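Local coordinates for pullulanase (PDB 2WAN), which hydrolyses alpha-1,6-glucosidic linkages in pullulan and at the branch points of amylopectin-type polysaccharides, at residues S115-D120 with V125-S130; N304-P309 with K567-Y572; Y574-D577 with N581-N584; N590-E595 with Q600-D605. One frame throughout, in Å; residues are numbered along the deposited sequence.

Contact 1 of 4, residues S115-D120 with V125-S130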
loop_
_atom_site.group_PDB
_atom_site.type_symbol
_atom_site.label_atom_id
_atom_site.label_comp_id
_atom_site.label_asym_id
_atom_site.label_seq_id
_atom_site.Cartn_x
_atom_site.Cartn_y
_atom_site.Cartn_z
ATOM N N SER A 115 3.428 21.321 -25.381
ATOM C CA SER A 115 2.157 20.823 -24.830
ATOM C C SER A 115 2.137 20.717 -23.291
ATOM O O SER A 115 1.068 20.613 -22.690
ATOM C CB SER A 115 1.741 19.493 -25.477
ATOM O OG SER A 115 2.699 18.482 -25.227
ATOM N N ASN A 116 3.320 20.730 -22.685
ATOM C CA ASN A 116 3.488 20.703 -21.225
ATOM C C ASN A 116 4.890 21.134 -20.845
ATOM O O ASN A 116 5.838 20.912 -21.606
ATOM C CB ASN A 116 3.235 19.295 -20.647
ATOM C CG ASN A 116 3.015 19.314 -19.132
ATOM O OD1 ASN A 116 1.936 19.669 -18.663
ATOM N ND2 ASN A 116 4.029 18.928 -18.374
ATOM N N ALA A 117 5.035 21.742 -19.666
ATOM C CA ALA A 117 6.353 22.097 -19.141
ATOM C C ALA A 117 6.388 22.105 -17.616
ATOM O O ALA A 117 5.491 22.664 -16.966
ATOM C CB ALA A 117 6.819 23.452 -19.683
ATOM N N TYR A 118 7.432 21.488 -17.066
ATOM C CA TYR A 118 7.618 21.381 -15.622
ATOM C C TYR A 118 8.947 21.975 -15.206
ATOM O O TYR A 118 9.964 21.753 -15.860
ATOM C CB TYR A 118 7.602 19.906 -15.180
ATOM C CG TYR A 118 6.257 19.224 -15.157
ATOM C CD1 TYR A 118 5.124 19.860 -14.614
ATOM C CD2 TYR A 118 6.118 17.914 -15.626
ATOM C CE1 TYR A 118 3.899 19.227 -14.564
ATOM C CE2 TYR A 118 4.900 17.263 -15.573
ATOM C CZ TYR A 118 3.783 17.925 -15.036
ATOM O OH TYR A 118 2.559 17.302 -14.977
ATOM N N LEU A 119 8.943 22.706 -14.098
ATOM C CA LEU A 119 10.167 23.147 -13.469
ATOM C C LEU A 119 10.551 22.057 -12.468
ATOM O O LEU A 119 9.963 21.958 -11.376
ATOM C CB LEU A 119 9.957 24.516 -12.795
ATOM C CG LEU A 119 11.169 25.251 -12.210
ATOM C CD1 LEU A 119 12.214 25.600 -13.307
ATOM C CD2 LEU A 119 10.720 26.515 -11.464
ATOM N N ASP A 120 11.514 21.219 -12.855
ATOM C CA ASP A 120 11.863 20.024 -12.069
ATOM C C ASP A 120 13.117 20.164 -11.231
ATOM O O ASP A 120 13.465 19.258 -10.479
ATOM C CB ASP A 120 11.954 18.772 -12.960
ATOM C CG ASP A 120 10.592 18.177 -13.278
ATOM O OD1 ASP A 120 9.632 18.345 -12.477
ATOM O OD2 ASP A 120 10.469 17.525 -14.335
ATOM N N VAL A 125 14.054 22.812 -16.729
ATOM C CA VAL A 125 12.699 22.685 -17.251
ATOM C C VAL A 125 12.603 21.444 -18.138
ATOM O O VAL A 125 13.482 21.202 -18.981
ATOM C CB VAL A 125 12.256 23.939 -18.053
ATOM C CG1 VAL A 125 10.917 23.718 -18.744
ATOM C CG2 VAL A 125 12.195 25.163 -17.143
ATOM N N LEU A 126 11.548 20.655 -17.919
ATOM C CA LEU A 126 11.241 19.488 -18.742
ATOM C C LEU A 126 10.046 19.814 -19.621
ATOM O O LEU A 126 8.933 19.980 -19.126
ATOM C CB LEU A 126 10.951 18.258 -17.860
ATOM C CG LEU A 126 10.564 16.969 -18.602
ATOM C CD1 LEU A 126 11.818 16.277 -19.128
ATOM C CD2 LEU A 126 9.790 16.012 -17.701
ATOM N N ALA A 127 10.272 19.910 -20.930
ATOM C CA ALA A 127 9.231 20.360 -21.853
ATOM C C ALA A 127 8.873 19.337 -22.923
ATOM O O ALA A 127 9.756 18.770 -23.568
ATOM C CB ALA A 127 9.634 21.689 -22.504
ATOM N N LYS A 128 7.572 19.133 -23.108
ATOM C CA LYS A 128 7.037 18.218 -24.114
ATOM C C LYS A 128 6.529 18.983 -25.334
ATOM O O LYS A 128 5.791 19.965 -25.205
ATOM C CB LYS A 128 5.909 17.365 -23.518
ATOM C CG LYS A 128 5.293 16.337 -24.475
ATOM C CD LYS A 128 6.169 15.095 -24.599
ATOM C CE LYS A 128 5.824 14.293 -25.848
ATOM N NZ LYS A 128 4.369 14.005 -25.991
ATOM N N LEU A 129 6.901 18.508 -26.524
ATOM C CA LEU A 129 6.481 19.149 -27.772
ATOM C C LEU A 129 5.462 18.290 -28.516
ATOM O O LEU A 129 5.537 17.059 -28.483
ATOM C CB LEU A 129 7.698 19.413 -28.662
ATOM C CG LEU A 129 8.991 19.885 -27.984
ATOM C CD1 LEU A 129 10.190 19.644 -28.880
ATOM C CD2 LEU A 129 8.908 21.354 -27.568
ATOM N N SER A 130 4.518 18.943 -29.190
ATOM C CA SER A 130 3.472 18.247 -29.943
ATOM C C SER A 130 3.993 17.525 -31.195
ATOM O O SER A 130 3.283 16.704 -31.786
ATOM C CB SER A 130 2.351 19.214 -30.320
ATOM O OG SER A 130 2.858 20.308 -31.063
HETATM O O HOH W 1 2.510 16.245 -26.935
HETATM O O HOH W 2 6.481 18.156 -19.543
#
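A beta hairpin of the first modelled beta domain pairs Asn116 with Lys128 and Tyr118 with Leu126 as antiparallel hydrogen-bonded pairs, and Ala117 with Ala127 and Leu119 with Val125 as non-hydrogen-bonded ones. Leu126 N to Tyr118 O measures 2.8 Å, and Lys128 N to Asn116 O 2.9 Å with a nearly straight 168° at the hydrogen; Ser115 N to Lys128 O is shorter, 2.7 Å. Ala117, Leu119, Val125 and Ala127 share the apolar face, where Leu119 CD1 lies 3.9 Å from Val125 CG2. Asn116, Tyr118, Leu126 and Lys128 occupy the other face. There Asn116 points its ND2 end-on at the Tyr118 face, 3.3 Å above the ring plane and over its centre, and a water joins that ND2 to Leu126 O. Lys128 brings CG to 3.4 Å from Ser115 OG, and a second water links Lys128 NZ to Ser115 OG. Asp120 OD2 comes 3.6 Å from Leu126 CB, but its charge is met by Arg303. One face is thus apolar and packs on Ile300 and Leu278, while on the other Tyr118 OH bonds Gln571 and Thr576, and Lys128 NZ bonds Asn579, which ties this face to the catalytic domain.

Contact 2 of 4, residues N304-P309 with K567-Y572; sequences NVLNLP and KIVPQY
Tyr572 OH donates to Asn307 OD1 over 2.6 Å, a short bond that meets the amide oxygen in the carbonyl plane with a C=O...donor angle of 147°. OD1 lies at the ring's hydroxyl edge, near its plane, although the amide itself is turned 58° from the ring. Leu306, the preceding residue, covers one face of the same ring. Its CB is 3.5 Å from Tyr572 CE1, and its methyl CD1 makes a CH-pi contact, 4.2 Å from the ring centroid. The same CD1 also reaches 3.9 Å to Val569 CG1, the two branched side chains lying antiparallel, flank to flank. Consecutive residues of a short 3-10 segment, 304-307, therefore grip one tyrosine by its hydroxyl and by its face. This segment follows strand 295-302 of the first modelled beta domain, whereas Val569 and Tyr572 belong to the turn after helix 564-568 in the alpha-amylase-type catalytic domain, where Tyr572 N is bonded back to Val569 O at 3.2 Å. With CG anti to the backbone N (chi1 -174°), Tyr572 is thrown out of that turn toward the 3-10 segment. His596 stacks on its ring, and Trp332, at the end of strand 326-332, meets it at a slant.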
loop_
_atom_site.group_PDB
_atom_site.type_symbol
_atom_site.label_atom_id
_atom_site.label_comp_id
_atom_site.label_asym_id
_atom_site.label_seq_id
_atom_site.Cartn_x
_atom_site.Cartn_y
_atom_site.Cartn_z
ATOM N N ASN A 304 9.161 19.150 -9.641
ATOM C CA ASN A 304 10.184 18.567 -8.783
ATOM C C ASN A 304 11.136 19.587 -8.179
ATOM O O ASN A 304 11.886 19.270 -7.259
ATOM C CB ASN A 304 10.933 17.439 -9.489
ATOM C CG ASN A 304 10.038 16.250 -9.793
ATOM O OD1 ASN A 304 9.005 16.066 -9.152
ATOM N ND2 ASN A 304 10.430 15.436 -10.770
ATOM N N VAL A 305 11.053 20.831 -8.656
ATOM C CA VAL A 305 11.761 21.928 -7.992
ATOM C C VAL A 305 11.333 22.044 -6.512
ATOM O O VAL A 305 12.142 22.391 -5.642
ATOM C CB VAL A 305 11.577 23.265 -8.740
ATOM C CG1 VAL A 305 10.106 23.731 -8.733
ATOM C CG2 VAL A 305 12.501 24.338 -8.151
ATOM N N LEU A 306 10.071 21.716 -6.237
ATOM C CA LEU A 306 9.530 21.829 -4.877
ATOM C C LEU A 306 10.077 20.767 -3.921
ATOM O O LEU A 306 9.873 20.864 -2.708
ATOM C CB LEU A 306 7.993 21.816 -4.904
ATOM C CG LEU A 306 7.324 22.885 -5.772
ATOM C CD1 LEU A 306 5.802 22.672 -5.819
ATOM C CD2 LEU A 306 7.662 24.309 -5.284
ATOM N N ASN A 307 10.771 19.759 -4.463
ATOM C CA ASN A 307 11.491 18.774 -3.637
ATOM C C ASN A 307 12.645 19.377 -2.839
ATOM O O ASN A 307 13.069 18.805 -1.840
ATOM C CB ASN A 307 12.095 17.636 -4.475
ATOM C CG ASN A 307 11.068 16.827 -5.244
ATOM O OD1 ASN A 307 9.857 16.977 -5.079
ATOM N ND2 ASN A 307 11.568 15.946 -6.109
ATOM N N LEU A 308 13.167 20.513 -3.308
ATOM C CA LEU A 308 14.396 21.100 -2.747
ATOM C C LEU A 308 14.235 21.524 -1.281
ATOM O O LEU A 308 13.156 21.958 -0.871
ATOM C CB LEU A 308 14.881 22.281 -3.612
ATOM C CG LEU A 308 15.363 21.960 -5.039
ATOM C CD1 LEU A 308 15.579 23.232 -5.865
ATOM C CD2 LEU A 308 16.622 21.126 -5.015
ATOM N N PRO A 309 15.311 21.400 -0.479
ATOM C CA PRO A 309 15.263 21.747 0.941
ATOM C C PRO A 309 14.665 23.129 1.262
ATOM O O PRO A 309 14.063 23.302 2.323
ATOM C CB PRO A 309 16.733 21.678 1.353
ATOM C CG PRO A 309 17.252 20.563 0.497
ATOM C CD PRO A 309 16.600 20.782 -0.835
ATOM N N LYS A 567 -5.994 22.176 -5.270
ATOM C CA LYS A 567 -6.342 23.596 -5.097
ATOM C C LYS A 567 -5.278 24.381 -4.306
ATOM O O LYS A 567 -5.220 25.609 -4.384
ATOM C CB LYS A 567 -7.753 23.754 -4.497
ATOM C CG LYS A 567 -8.869 23.270 -5.440
ATOM C CD LYS A 567 -10.288 23.515 -4.894
ATOM C CE LYS A 567 -10.680 22.620 -3.714
ATOM N NZ LYS A 567 -12.093 22.927 -3.296
ATOM N N ILE A 568 -4.428 23.686 -3.555
ATOM C CA ILE A 568 -3.414 24.350 -2.734
ATOM C C ILE A 568 -2.040 24.336 -3.414
ATOM O O ILE A 568 -1.372 25.373 -3.478
ATOM C CB ILE A 568 -3.362 23.754 -1.293
ATOM C CG1 ILE A 568 -4.742 23.891 -0.632
ATOM C CG2 ILE A 568 -2.256 24.437 -0.433
ATOM C CD1 ILE A 568 -4.885 23.150 0.688
ATOM N N VAL A 569 -1.623 23.170 -3.910
ATOM C CA VAL A 569 -0.335 23.029 -4.604
ATOM C C VAL A 569 -0.573 22.198 -5.877
ATOM O O VAL A 569 -0.428 20.963 -5.848
ATOM C CB VAL A 569 0.760 22.349 -3.731
ATOM C CG1 VAL A 569 2.149 22.571 -4.339
ATOM C CG2 VAL A 569 0.755 22.878 -2.290
ATOM N N PRO A 570 -0.963 22.871 -6.987
ATOM C CA PRO A 570 -1.397 22.203 -8.213
ATOM C C PRO A 570 -0.498 21.047 -8.652
ATOM O O PRO A 570 0.715 21.222 -8.849
ATOM C CB PRO A 570 -1.426 23.351 -9.238
ATOM C CG PRO A 570 -1.872 24.524 -8.407
ATOM C CD PRO A 570 -1.152 24.338 -7.084
ATOM N N GLN A 571 -1.122 19.871 -8.747
ATOM C CA GLN A 571 -0.506 18.595 -9.183
ATOM C C GLN A 571 0.522 17.929 -8.281
ATOM O O GLN A 571 0.751 16.728 -8.413
ATOM C CB GLN A 571 0.107 18.703 -10.586
ATOM C CG GLN A 571 -0.897 18.961 -11.698
ATOM C CD GLN A 571 -0.217 18.920 -13.056
ATOM O OE1 GLN A 571 0.957 18.545 -13.161
ATOM N NE2 GLN A 571 -0.938 19.321 -14.094
ATOM N N TYR A 572 1.164 18.696 -7.405
ATOM C CA TYR A 572 2.351 18.241 -6.702
ATOM C C TYR A 572 2.125 17.050 -5.765
ATOM O O TYR A 572 3.056 16.288 -5.509
ATOM C CB TYR A 572 3.006 19.393 -5.926
ATOM C CG TYR A 572 4.335 19.011 -5.301
ATOM C CD1 TYR A 572 5.497 18.954 -6.071
ATOM C CD2 TYR A 572 4.434 18.721 -3.936
ATOM C CE1 TYR A 572 6.699 18.605 -5.515
ATOM C CE2 TYR A 572 5.633 18.368 -3.367
ATOM C CZ TYR A 572 6.769 18.313 -4.162
ATOM O OH TYR A 572 7.954 17.969 -3.618
#

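Contact 3 of 4, residues Y574-D577 with N581-N584; sequences YRTD and NYTN
Residues Arg575 to Asp577 and Asn581 to Thr583 fold back on each other as a hairpin-like turn, with Thr576 and Tyr582 making a single backbone bridge in the long loop between helix 564-568 and helix 597-614. Two backbone bonds flank the bridge. Thr583 N donates to Arg575 O at 3.0 Å, coming from above the carbonyl plane, and Asp577 N donates to Asn581 O at 2.9 Å, in the carbonyl plane. The tightly packed part lies with the tyrosines. Tyr582 turns an edge toward the face of Tyr574 in an offset T-shaped pair, the planes 82° apart, and Tyr574 CB rests at the Tyr582 ring edge, 3.8 Å from its CD2. Tyr574 OH is held by Thr557 and Ser563. Beside this, Thr583 OG1 touches Arg575 CB at 3.3 Å, and that hydroxyl bonds Glu591, which also forms a salt bridge with Arg575; the guanidinium has a further acid partner in Glu595.

The other end is looser and faces solvent. Asn581 is exposed, and its side chain runs alongside that of Asp577 with carboxylate and amide planes nearly perpendicular. Asp577 CG is folded back between its backbone N and carbonyl carbon (chi1 59°), a rotation that lets OD1 reach back across the turn to accept Asn581 N at 3.0 Å. A water spans the two side-chain ends, 2.8 Å from Asp577 OD2 and 2.7 Å from Asn581 OD1.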
loop_
_atom_site.group_PDB
_atom_site.type_symbol
_atom_site.label_atom_id
_atom_site.label_comp_id
_atom_site.label_asym_id
_atom_site.label_seq_id
_atom_site.Cartn_x
_atom_site.Cartn_y
_atom_site.Cartn_z
ATOM N N TYR A 574 0.425 14.512 -6.425
ATOM C CA TYR A 574 0.105 13.351 -7.283
ATOM C C TYR A 574 1.262 13.039 -8.235
ATOM O O TYR A 574 2.084 13.907 -8.503
ATOM C CB TYR A 574 -1.121 13.661 -8.134
ATOM C CG TYR A 574 -2.336 13.974 -7.306
ATOM C CD1 TYR A 574 -3.088 12.947 -6.738
ATOM C CD2 TYR A 574 -2.710 15.292 -7.044
ATOM C CE1 TYR A 574 -4.196 13.222 -5.932
ATOM C CE2 TYR A 574 -3.832 15.578 -6.250
ATOM C CZ TYR A 574 -4.565 14.542 -5.701
ATOM O OH TYR A 574 -5.675 14.791 -4.915
ATOM N N ARG A 575 1.307 11.812 -8.757
ATOM C CA ARG A 575 2.314 11.447 -9.756
ATOM C C ARG A 575 1.849 11.824 -11.162
ATOM O O ARG A 575 0.712 11.572 -11.549
ATOM C CB ARG A 575 2.712 9.962 -9.657
ATOM C CG ARG A 575 3.328 9.592 -8.293
ATOM C CD ARG A 575 3.795 8.123 -8.202
ATOM N NE ARG A 575 4.418 7.914 -6.898
ATOM C CZ ARG A 575 4.049 7.007 -5.998
ATOM N NH1 ARG A 575 3.073 6.143 -6.262
ATOM N NH2 ARG A 575 4.693 6.950 -4.832
ATOM N N THR A 576 2.737 12.464 -11.913
ATOM C CA THR A 576 2.437 12.814 -13.300
ATOM C C THR A 576 3.590 12.320 -14.177
ATOM O O THR A 576 4.707 12.136 -13.689
ATOM C CB THR A 576 2.253 14.335 -13.496
ATOM O OG1 THR A 576 3.441 15.016 -13.090
ATOM C CG2 THR A 576 1.056 14.854 -12.688
ATOM N N ASP A 577 3.299 12.095 -15.459
ATOM C CA ASP A 577 4.324 11.665 -16.406
ATOM C C ASP A 577 4.924 12.861 -17.145
ATOM O O ASP A 577 4.619 14.011 -16.829
ATOM C CB ASP A 577 3.782 10.602 -17.383
ATOM C CG ASP A 577 2.589 11.083 -18.204
ATOM O OD1 ASP A 577 2.455 12.300 -18.470
ATOM O OD2 ASP A 577 1.776 10.227 -18.610
ATOM N N ASN A 581 0.415 14.290 -17.657
ATOM C CA ASN A 581 -0.800 13.567 -17.302
ATOM C C ASN A 581 -0.671 12.853 -15.962
ATOM O O ASN A 581 0.409 12.409 -15.607
ATOM C CB ASN A 581 -1.143 12.550 -18.397
ATOM C CG ASN A 581 -1.600 13.214 -19.685
ATOM O OD1 ASN A 581 -1.021 12.991 -20.751
ATOM N ND2 ASN A 581 -2.629 14.046 -19.590
ATOM N N TYR A 582 -1.770 12.750 -15.221
ATOM C CA TYR A 582 -1.774 11.988 -13.969
ATOM C C TYR A 582 -1.605 10.497 -14.273
ATOM O O TYR A 582 -2.328 9.960 -15.104
ATOM C CB TYR A 582 -3.096 12.186 -13.238
ATOM C CG TYR A 582 -3.347 13.589 -12.713
ATOM C CD1 TYR A 582 -4.108 14.505 -13.443
ATOM C CD2 TYR A 582 -2.856 13.985 -11.467
ATOM C CE1 TYR A 582 -4.359 15.803 -12.947
ATOM C CE2 TYR A 582 -3.098 15.274 -10.963
ATOM C CZ TYR A 582 -3.848 16.173 -11.706
ATOM O OH TYR A 582 -4.086 17.445 -11.209
ATOM N N THR A 583 -0.659 9.842 -13.603
ATOM C CA THR A 583 -0.473 8.391 -13.778
ATOM C C THR A 583 -1.529 7.631 -12.961
ATOM O O THR A 583 -2.083 8.178 -11.998
ATOM C CB THR A 583 0.956 7.914 -13.442
ATOM O OG1 THR A 583 1.307 8.302 -12.112
ATOM C CG2 THR A 583 1.985 8.533 -14.412
ATOM N N ASN A 584 -1.802 6.386 -13.354
ATOM C CA ASN A 584 -2.936 5.627 -12.823
ATOM C C ASN A 584 -2.527 4.412 -11.957
ATOM O O ASN A 584 -3.081 3.328 -12.104
ATOM C CB ASN A 584 -3.821 5.210 -14.006
ATOM C CG ASN A 584 -5.160 4.663 -13.596
ATOM O OD1 ASN A 584 -5.739 5.051 -12.576
ATOM N ND2 ASN A 584 -5.678 3.757 -14.410
HETATM O O HOH W 3 -1.551 10.500 -10.445
HETATM O O HOH W 4 0.385 10.662 -21.051
#

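Contact 4 of 4, residues N590-E595 with Q600-D605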
loop_
_atom_site.group_PDB
_atom_site.type_symbol
_atom_site.label_atom_id
_atom_site.label_comp_id
_atom_site.label_asym_id
_atom_site.label_seq_id
_atom_site.Cartn_x
_atom_site.Cartn_y
_atom_site.Cartn_z
ATOM N N ASN A 590 -5.638 8.390 -10.303
ATOM C CA ASN A 590 -4.520 9.148 -9.763
ATOM C C ASN A 590 -3.751 8.321 -8.755
ATOM O O ASN A 590 -4.234 7.278 -8.304
ATOM C CB ASN A 590 -5.018 10.465 -9.116
ATOM C CG ASN A 590 -5.855 10.235 -7.854
ATOM O OD1 ASN A 590 -7.095 10.253 -7.898
ATOM N ND2 ASN A 590 -5.182 10.049 -6.730
ATOM N N GLU A 591 -2.551 8.770 -8.415
ATOM C CA GLU A 591 -1.796 8.199 -7.304
ATOM C C GLU A 591 -1.001 9.271 -6.550
ATOM O O GLU A 591 -0.481 10.225 -7.138
ATOM C CB GLU A 591 -0.900 7.030 -7.761
ATOM C CG GLU A 591 0.150 7.425 -8.780
ATOM C CD GLU A 591 0.948 6.234 -9.326
ATOM O OE1 GLU A 591 0.995 6.091 -10.569
ATOM O OE2 GLU A 591 1.536 5.464 -8.533
ATOM N N PHE A 592 -0.934 9.107 -5.231
ATOM C CA PHE A 592 -0.301 10.066 -4.337
ATOM C C PHE A 592 1.221 9.948 -4.447
ATOM O O PHE A 592 1.767 8.839 -4.398
ATOM C CB PHE A 592 -0.778 9.772 -2.909
ATOM C CG PHE A 592 -0.498 10.874 -1.909
ATOM C CD1 PHE A 592 0.610 10.793 -1.077
ATOM C CD2 PHE A 592 -1.357 11.950 -1.783
ATOM C CE1 PHE A 592 0.871 11.782 -0.126
ATOM C CE2 PHE A 592 -1.095 12.961 -0.829
ATOM C CZ PHE A 592 0.013 12.853 0.001
ATOM N N ALA A 593 1.903 11.087 -4.611
ATOM C CA ALA A 593 3.354 11.108 -4.854
ATOM C C ALA A 593 4.193 11.115 -3.569
ATOM O O ALA A 593 4.693 12.160 -3.139
ATOM C CB ALA A 593 3.715 12.334 -5.750
ATOM N N THR A 594 4.345 9.957 -2.931
ATOM C CA THR A 594 5.112 9.857 -1.686
ATOM C C THR A 594 6.613 10.135 -1.847
ATOM O O THR A 594 7.303 10.355 -0.849
ATOM C CB THR A 594 4.943 8.458 -1.019
ATOM O OG1 THR A 594 5.303 7.453 -1.973
ATOM C CG2 THR A 594 3.506 8.242 -0.611
ATOM N N GLU A 595 7.111 10.128 -3.090
ATOM C CA GLU A 595 8.501 10.526 -3.373
ATOM C C GLU A 595 8.714 12.047 -3.262
ATOM O O GLU A 595 9.849 12.532 -3.340
ATOM C CB GLU A 595 8.971 10.013 -4.749
ATOM C CG GLU A 595 8.382 10.735 -5.968
ATOM C CD GLU A 595 7.063 10.162 -6.462
ATOM O OE1 GLU A 595 6.346 9.478 -5.695
ATOM O OE2 GLU A 595 6.720 10.410 -7.634
ATOM N N GLN A 600 5.000 12.988 1.372
ATOM C CA GLN A 600 5.387 11.961 2.344
ATOM C C GLN A 600 5.129 12.427 3.787
ATOM O O GLN A 600 4.602 11.669 4.607
ATOM C CB GLN A 600 6.865 11.572 2.168
ATOM C CG GLN A 600 7.315 10.370 3.037
ATOM C CD GLN A 600 8.827 10.205 3.010
ATOM O OE1 GLN A 600 9.556 11.058 3.510
ATOM N NE2 GLN A 600 9.300 9.119 2.401
ATOM N N LYS A 601 5.516 13.664 4.096
ATOM C CA LYS A 601 5.271 14.227 5.429
ATOM C C LYS A 601 3.787 14.233 5.780
ATOM O O LYS A 601 3.435 13.949 6.928
ATOM C CB LYS A 601 5.856 15.641 5.544
ATOM C CG LYS A 601 5.527 16.330 6.886
ATOM C CD LYS A 601 6.158 17.716 6.954
ATOM C CE LYS A 601 5.671 18.525 8.168
ATOM N NZ LYS A 601 5.665 17.728 9.443
ATOM N N PHE A 602 2.924 14.527 4.799
ATOM C CA PHE A 602 1.491 14.516 5.040
ATOM C C PHE A 602 1.032 13.139 5.544
ATOM O O PHE A 602 0.227 13.034 6.476
ATOM C CB PHE A 602 0.686 14.893 3.777
ATOM C CG PHE A 602 -0.801 14.738 3.971
ATOM C CD1 PHE A 602 -1.532 15.766 4.559
ATOM C CD2 PHE A 602 -1.463 13.534 3.651
ATOM C CE1 PHE A 602 -2.904 15.631 4.796
ATOM C CE2 PHE A 602 -2.831 13.402 3.891
ATOM C CZ PHE A 602 -3.543 14.453 4.464
ATOM N N VAL A 603 1.527 12.089 4.899
ATOM C CA VAL A 603 1.168 10.729 5.297
ATOM C C VAL A 603 1.733 10.409 6.680
ATOM O O VAL A 603 1.018 9.878 7.543
ATOM C CB VAL A 603 1.632 9.687 4.239
ATOM C CG1 VAL A 603 1.344 8.243 4.720
ATOM C CG2 VAL A 603 0.921 9.954 2.921
ATOM N N LEU A 604 3.011 10.710 6.896
ATOM C CA LEU A 604 3.609 10.450 8.200
ATOM C C LEU A 604 2.880 11.188 9.321
ATOM O O LEU A 604 2.613 10.609 10.378
ATOM C CB LEU A 604 5.096 10.837 8.202
ATOM C CG LEU A 604 5.993 9.954 7.324
ATOM C CD1 LEU A 604 7.318 10.682 7.003
ATOM C CD2 LEU A 604 6.255 8.626 8.015
ATOM N N ASP A 605 2.583 12.469 9.103
ATOM C CA ASP A 605 1.851 13.241 10.116
ATOM C C ASP A 605 0.477 12.602 10.382
ATOM O O ASP A 605 0.042 12.509 11.533
ATOM C CB ASP A 605 1.642 14.687 9.681
ATOM C CG ASP A 605 2.922 15.512 9.716
ATOM O OD1 ASP A 605 3.915 15.093 10.323
ATOM O OD2 ASP A 605 2.914 16.598 9.125
#
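The Phe592 ring is approached obliquely by Phe602 and Val603, and Thr594 CG2 lies at its edge in the ring plane. Its CZ touches Phe602 CD2 at 4.0 Å, the two aromatic side chains crossing at about a right angle. Closer still is Val603 CG2, 3.6 Å from Phe592 CE1, the valine reaching out from the helix beside the ring as the phenylalanine reaches in. Because the ring of Phe592 swings opposite the backbone N (chi1 -165°), it leaves the loop and points at the helix, where it is met by two successive residues. All three are buried, so this half of the contact is purely apolar.

The second point of contact is backbone against side chain: Thr594 O comes 3.3 Å from Gln600 CB. Gln600 then runs on extended beyond CG, and its amide oxygen bonds Lys634. Between the two contact points an inverse gamma turn centred on Ala593 folds the chain, which fits with Thr594 CG2 lying at the Phe592 ring edge; Thr594 OG1 bonds the carbonyl of Leu627.

Helix 597-614 lies in the connection from strand 547-552 to the adjacent parallel strand 618-621 of the (beta/alpha)8 (TIM) barrel of the catalytic domain. Loop 590-595 packs against its first turns, the backbone of Phe592 is hydrogen-bonded to that of Asn555, and helix 629-642 lies alongside, with Ile635 against Val603 and Thr631 against Thr594.

Overall arrangement
The four contacts follow one another along the chain in numerical order. Contact 1 belongs to the first modelled beta domain; contact 2 joins the segment after that domain's strand 295-302 to the catalytic domain, and contacts 3 and 4 lie in the catalytic domain between strand 547-552 and strand 618-621 of its barrel. Centres of contacts 1, 2 and 3 are 14 to 15 Å apart. Contacts 3 and 4 meet through Arg575, Glu595 and Glu591, whereas contacts 1 and 4 remain about 10 Å apart at their nearest atoms. Contacts 1 to 3 thus mark where the beta domain docks on the long loop of the TIM barrel, and contact 4 joins that loop to helix 597-614.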